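Local coordinates for nuclear movement protein (Encephalitozoon cuniculi, PDB 2O30) that probably binds unfolded proteins through a CS domain of the p23/NudC-like type, although its function has not been established directly, at residues 65-69 against 70-74; 76-80 against 81-85. The protein carries 1 engineered substitution. One frame throughout, in Å; residues are numbered along the deposited sequence.

Interaction 1 of 2, residues 65-69 against 70-74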
loop_
_atom_site.group_PDB
_atom_site.type_symbol
_atom_site.label_atom_id
_atom_site.label_comp_id
_atom_site.label_asym_id
_atom_site.label_seq_id
_atom_site.Cartn_x
_atom_site.Cartn_y
_atom_site.Cartn_z
ATOM N N TRP A 65 -9.532 -8.535 5.436
ATOM C CA TRP A 65 -10.582 -7.549 5.639
ATOM C C TRP A 65 -11.778 -7.914 4.792
ATOM O O TRP A 65 -11.648 -8.629 3.800
ATOM C CB TRP A 65 -10.100 -6.152 5.316
ATOM C CG TRP A 65 -9.662 -5.927 3.898
ATOM C CD1 TRP A 65 -8.426 -6.166 3.362
ATOM C CD2 TRP A 65 -10.463 -5.394 2.845
ATOM N NE1 TRP A 65 -8.409 -5.805 2.023
ATOM C CE2 TRP A 65 -9.651 -5.325 1.689
ATOM C CE3 TRP A 65 -11.793 -4.952 2.774
ATOM C CZ2 TRP A 65 -10.130 -4.851 0.456
ATOM C CZ3 TRP A 65 -12.271 -4.465 1.547
ATOM C CH2 TRP A 65 -11.435 -4.420 0.406
ATOM N N VAL A 66 -12.942 -7.453 5.226
ATOM C CA VAL A 66 -14.190 -7.633 4.479
ATOM C C VAL A 66 -15.075 -6.435 4.745
ATOM O O VAL A 66 -14.839 -5.691 5.694
ATOM C CB VAL A 66 -14.980 -8.911 4.893
ATOM C CG1 VAL A 66 -14.328 -10.185 4.333
ATOM C CG2 VAL A 66 -15.190 -8.977 6.408
ATOM N N ILE A 67 -16.089 -6.245 3.901
ATOM C CA ILE A 67 -17.087 -5.199 4.129
ATOM C C ILE A 67 -18.356 -5.856 4.675
ATOM O O ILE A 67 -18.903 -6.783 4.056
ATOM C CB ILE A 67 -17.397 -4.411 2.831
ATOM C CG1 ILE A 67 -16.124 -3.739 2.303
ATOM C CG2 ILE A 67 -18.520 -3.392 3.093
ATOM C CD1 ILE A 67 -16.234 -3.150 0.894
ATOM N N ASN A 68 -18.805 -5.392 5.834
ATOM C CA ASN A 68 -20.087 -5.791 6.431
ATOM C C ASN A 68 -21.030 -4.592 6.440
ATOM O O ASN A 68 -20.881 -3.691 7.256
ATOM C CB ASN A 68 -19.876 -6.320 7.860
ATOM C CG ASN A 68 -19.133 -7.640 7.891
ATOM O OD1 ASN A 68 -18.071 -7.758 8.512
ATOM N ND2 ASN A 68 -19.661 -8.631 7.194
ATOM N N GLY A 69 -22.001 -4.566 5.525
ATOM C CA GLY A 69 -22.816 -3.362 5.350
ATOM C C GLY A 69 -21.968 -2.133 5.062
ATOM O O GLY A 69 -21.211 -2.113 4.091
ATOM N N ASP A 70 -22.096 -1.104 5.909
ATOM C CA ASP A 70 -21.374 0.152 5.723
ATOM C C ASP A 70 -20.033 0.160 6.468
ATOM O O ASP A 70 -19.406 1.202 6.580
ATOM C CB ASP A 70 -22.221 1.370 6.192
ATOM C CG ASP A 70 -21.547 2.712 5.868
ATOM O OD1 ASP A 70 -21.205 2.906 4.679
ATOM O OD2 ASP A 70 -21.331 3.579 6.768
ATOM N N VAL A 71 -19.602 -0.988 6.977
ATOM C CA VAL A 71 -18.393 -1.006 7.825
ATOM C C VAL A 71 -17.359 -2.007 7.322
ATOM O O VAL A 71 -17.693 -3.157 7.008
ATOM C CB VAL A 71 -18.757 -1.301 9.293
ATOM C CG1 VAL A 71 -17.487 -1.447 10.155
ATOM C CG2 VAL A 71 -19.665 -0.198 9.847
ATOM N N VAL A 72 -16.116 -1.555 7.228
ATOM C CA VAL A 72 -15.003 -2.422 6.857
ATOM C C VAL A 72 -14.449 -3.010 8.143
ATOM O O VAL A 72 -14.194 -2.273 9.098
ATOM C CB VAL A 72 -13.895 -1.647 6.121
ATOM C CG1 VAL A 72 -12.754 -2.599 5.733
ATOM C CG2 VAL A 72 -14.448 -0.991 4.830
ATOM N N ASP A 73 -14.276 -4.328 8.161
ATOM C CA ASP A 73 -13.666 -4.998 9.318
ATOM C C ASP A 73 -12.308 -5.569 8.894
ATOM O O ASP A 73 -12.229 -6.331 7.941
ATOM C CB ASP A 73 -14.606 -6.078 9.833
ATOM C CG ASP A 73 -15.816 -5.506 10.552
ATOM O OD1 ASP A 73 -15.633 -4.879 11.609
ATOM O OD2 ASP A 73 -16.957 -5.702 10.085
ATOM N N VAL A 74 -11.245 -5.159 9.584
ATOM C CA VAL A 74 -9.874 -5.601 9.282
ATOM C C VAL A 74 -9.406 -6.429 10.482
ATOM O O VAL A 74 -9.695 -6.077 11.631
ATOM C CB VAL A 74 -8.964 -4.382 9.093
ATOM C CG1 VAL A 74 -7.564 -4.791 8.695
ATOM C CG2 VAL A 74 -9.559 -3.405 8.032
#
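V66 and D73 face each other as a hydrogen-bonded antiparallel pair in a tight beta hairpin. V66 N reaches D73 O at 3.0 Å, and D73 N returns to V66 O at 2.9 Å with an N-H...O angle of 168°. N68 and V71 form the next such pair and bound a type II' turn whose first corner, G69, takes a positive phi (56°). There N68 N gives a 2.8 Å bond to V71 O, whereas V71 N meets N68 O from above the carbonyl plane. A CA-H...O contact from W65 CA to D73 O (3.1 Å) adds to the backbone pairing.

Apolar contacts gather on the face of W65, I67, V72 and V74. With CG between the backbone N and the carbonyl carbon (chi1 62°), the W65 indole leads away from the 70-74 backbone, and its CE3 meets V72 CG1 obliquely at 3.9 Å, while W65 CB packs on V74 CG2. I67 CG1 lies at the ring's edge, in its plane, and also approaches V72 CG2. On the other face the N68 and D73 side chains cross nearly at right angles.

Strand 15-21 pairs with the V72 and V74 backbone, and I31 of strand 31-36 packs against W65, I67 and V72.

Interaction 2 of 2, residues 76-80 against 81-85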
loop_
_atom_site.group_PDB
_atom_site.type_symbol
_atom_site.label_atom_id
_atom_site.label_comp_id
_atom_site.label_asym_id
_atom_site.label_seq_id
_atom_site.Cartn_x
_atom_site.Cartn_y
_atom_site.Cartn_z
ATOM N N VAL A 76 -5.947 -8.867 11.965
ATOM C CA VAL A 76 -4.583 -9.366 11.778
ATOM C C VAL A 76 -4.169 -10.044 13.081
ATOM O O VAL A 76 -4.590 -9.614 14.170
ATOM C CB VAL A 76 -3.558 -8.255 11.351
ATOM C CG1 VAL A 76 -3.343 -7.197 12.427
ATOM C CG2 VAL A 76 -2.198 -8.867 10.961
ATOM N N THR A 77 -3.369 -11.106 12.955
ATOM C CA THR A 77 -2.984 -11.902 14.134
ATOM C C THR A 77 -1.732 -11.294 14.773
ATOM O O THR A 77 -0.810 -10.910 14.075
ATOM C CB THR A 77 -2.726 -13.368 13.714
ATOM O OG1 THR A 77 -3.934 -13.937 13.188
ATOM C CG2 THR A 77 -2.247 -14.212 14.900
ATOM N N LYS A 78 -1.708 -11.209 16.107
ATOM C CA LYS A 78 -0.540 -10.714 16.827
ATOM C C LYS A 78 0.571 -11.763 16.810
ATOM O O LYS A 78 0.284 -12.947 16.879
ATOM C CB LYS A 78 -0.902 -10.438 18.292
ATOM C CG LYS A 78 -1.914 -9.307 18.508
ATOM C CD LYS A 78 -2.406 -9.347 19.962
ATOM C CE LYS A 78 -3.344 -8.192 20.293
ATOM N NZ LYS A 78 -3.784 -8.357 21.752
ATOM N N LYS A 79 1.817 -11.317 16.749
ATOM C CA LYS A 79 2.955 -12.258 16.859
ATOM C C LYS A 79 3.066 -12.827 18.267
ATOM O O LYS A 79 3.369 -14.017 18.449
ATOM C CB LYS A 79 4.257 -11.580 16.435
ATOM C CG LYS A 79 4.521 -11.661 14.930
ATOM C CD LYS A 79 5.972 -11.322 14.570
ATOM C CE LYS A 79 6.100 -10.975 13.069
ATOM N NZ LYS A 79 7.488 -10.479 12.715
ATOM N N ARG A 80 2.797 -11.988 19.261
ATOM C CA ARG A 80 2.857 -12.397 20.660
ATOM C C ARG A 80 1.484 -12.260 21.309
ATOM O O ARG A 80 0.782 -11.266 21.067
ATOM C CB ARG A 80 3.905 -11.543 21.388
ATOM C CG ARG A 80 4.240 -12.041 22.768
ATOM C CD ARG A 80 5.491 -11.360 23.348
ATOM N NE ARG A 80 5.889 -12.025 24.586
ATOM C CZ ARG A 80 6.775 -13.020 24.665
ATOM N NH1 ARG A 80 7.396 -13.479 23.578
ATOM N NH2 ARG A 80 7.048 -13.559 25.846
ATOM N N ASN A 81 1.090 -13.243 22.122
ATOM C CA ASN A 81 -0.209 -13.212 22.801
ATOM C C ASN A 81 -0.185 -12.342 24.063
ATOM O O ASN A 81 0.073 -12.828 25.165
ATOM C CB ASN A 81 -0.715 -14.620 23.139
ATOM C CG ASN A 81 -1.168 -15.397 21.916
ATOM O OD1 ASN A 81 -1.198 -14.876 20.801
ATOM N ND2 ASN A 81 -1.523 -16.662 22.122
ATOM N N GLU A 82 -0.464 -11.055 23.898
ATOM C CA GLU A 82 -0.415 -10.096 24.998
ATOM C C GLU A 82 -1.418 -8.985 24.693
ATOM O O GLU A 82 -1.676 -8.684 23.518
ATOM C CB GLU A 82 1.001 -9.513 25.127
ATOM C CG GLU A 82 1.397 -8.537 24.022
ATOM C CD GLU A 82 2.887 -8.231 23.973
ATOM O OE1 GLU A 82 3.561 -8.417 25.023
ATOM O OE2 GLU A 82 3.376 -7.792 22.900
ATOM N N TRP A 83 -1.983 -8.388 25.738
ATOM C CA TRP A 83 -2.857 -7.224 25.547
ATOM C C TRP A 83 -2.026 -6.019 25.102
ATOM O O TRP A 83 -0.877 -5.845 25.529
ATOM C CB TRP A 83 -3.704 -6.908 26.797
ATOM C CG TRP A 83 -4.458 -8.066 27.344
ATOM C CD1 TRP A 83 -4.257 -8.677 28.555
ATOM C CD2 TRP A 83 -5.510 -8.774 26.707
ATOM N NE1 TRP A 83 -5.133 -9.710 28.714
ATOM C CE2 TRP A 83 -5.922 -9.795 27.592
ATOM C CE3 TRP A 83 -6.167 -8.643 25.469
ATOM C CZ2 TRP A 83 -6.961 -10.677 27.290
ATOM C CZ3 TRP A 83 -7.195 -9.525 25.171
ATOM C CH2 TRP A 83 -7.570 -10.541 26.068
ATOM N N TRP A 84 -2.600 -5.199 24.221
ATOM C CA TRP A 84 -1.969 -3.953 23.783
ATOM C C TRP A 84 -2.677 -2.790 24.458
ATOM O O TRP A 84 -3.910 -2.728 24.433
ATOM C CB TRP A 84 -2.160 -3.757 22.272
ATOM C CG TRP A 84 -1.438 -4.719 21.372
ATOM C CD1 TRP A 84 -0.924 -5.966 21.689
ATOM C CD2 TRP A 84 -1.168 -4.514 19.984
ATOM N NE1 TRP A 84 -0.341 -6.528 20.566
ATOM C CE2 TRP A 84 -0.481 -5.658 19.511
ATOM C CE3 TRP A 84 -1.442 -3.465 19.086
ATOM C CZ2 TRP A 84 -0.069 -5.787 18.174
ATOM C CZ3 TRP A 84 -1.022 -3.586 17.763
ATOM C CH2 TRP A 84 -0.340 -4.744 17.321
ATOM N N ASP A 85 -1.900 -1.881 25.045
ATOM C CA ASP A 85 -2.426 -0.638 25.626
ATOM C C ASP A 85 -3.032 0.324 24.595
ATOM O O ASP A 85 -3.963 1.084 24.905
ATOM C CB ASP A 85 -1.303 0.115 26.360
ATOM C CG ASP A 85 -0.917 -0.523 27.685
ATOM O OD1 ASP A 85 -1.461 -1.594 28.055
ATOM O OD2 ASP A 85 -0.051 0.067 28.368
HETATM O O HOH W 1 -0.753 -15.267 18.168
HETATM O O HOH W 2 1.519 -8.567 20.931
#
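A lysine-tryptophan cation-pi contact closes the bend in which the chain leaves strand 71-78, the last strand of the CS-domain beta-sandwich, and turns aside, the W84 ring reaching back to K78. The K78 chain runs extended beyond CG across one face of the W84 indole, the two side chains sliding past each other in opposite directions. K78 CE stands 3.7 Å from the centroid of the five-membered ring, 23° off its normal, a CH-pi contact. K78 NZ, 4.2 Å from that centroid, lies off-centre.

The ammonium also donates a 2.8 Å hydrogen bond to E82 O, tilted from the carbonyl plane. Q11 OE1 and E12 O accept from K78 NZ too, so the buried charge is surrounded by oxygens that probably stabilise it. H56 meets the W84 ring edge-to-face, and I16 touches both K78 and W84.

N81 centres an inverse gamma turn. One water donates to both K78 O and N81 OD1, linking the end of the strand to the gamma turn. R80 and E82 carry opposite charges beyond salt-bridge range, with E82 OE1 near the guanidinium edge and 4.3 Å from R80 NE. A second water accepts from W84 NE1 at 2.8 Å and donates to both R80 O and E82 OE2.

Overall arrangement
Both contacts are local and use strand 71-78, one near each end, with centres about 21 Å apart. Interaction 1 pairs its beginning with strand 63-68 and is chiefly a surface contact, although V72 and V74 are buried; it is held by four backbone hydrogen bonds, with apolar packing on one face. Interaction 2 follows in sequence, where the strand gives way to a loop, and is partly buried. No strand pairing joins its halves, so a lysine lying on an indole, one lysine-to-carbonyl bond and two bridging waters take over. Strand 15-21 neighbours both, through backbone pairing and side chains, and each contains a tryptophan: W65 in apolar contacts, W84 in CH-pi and off-centre cation-pi contact with a lysine.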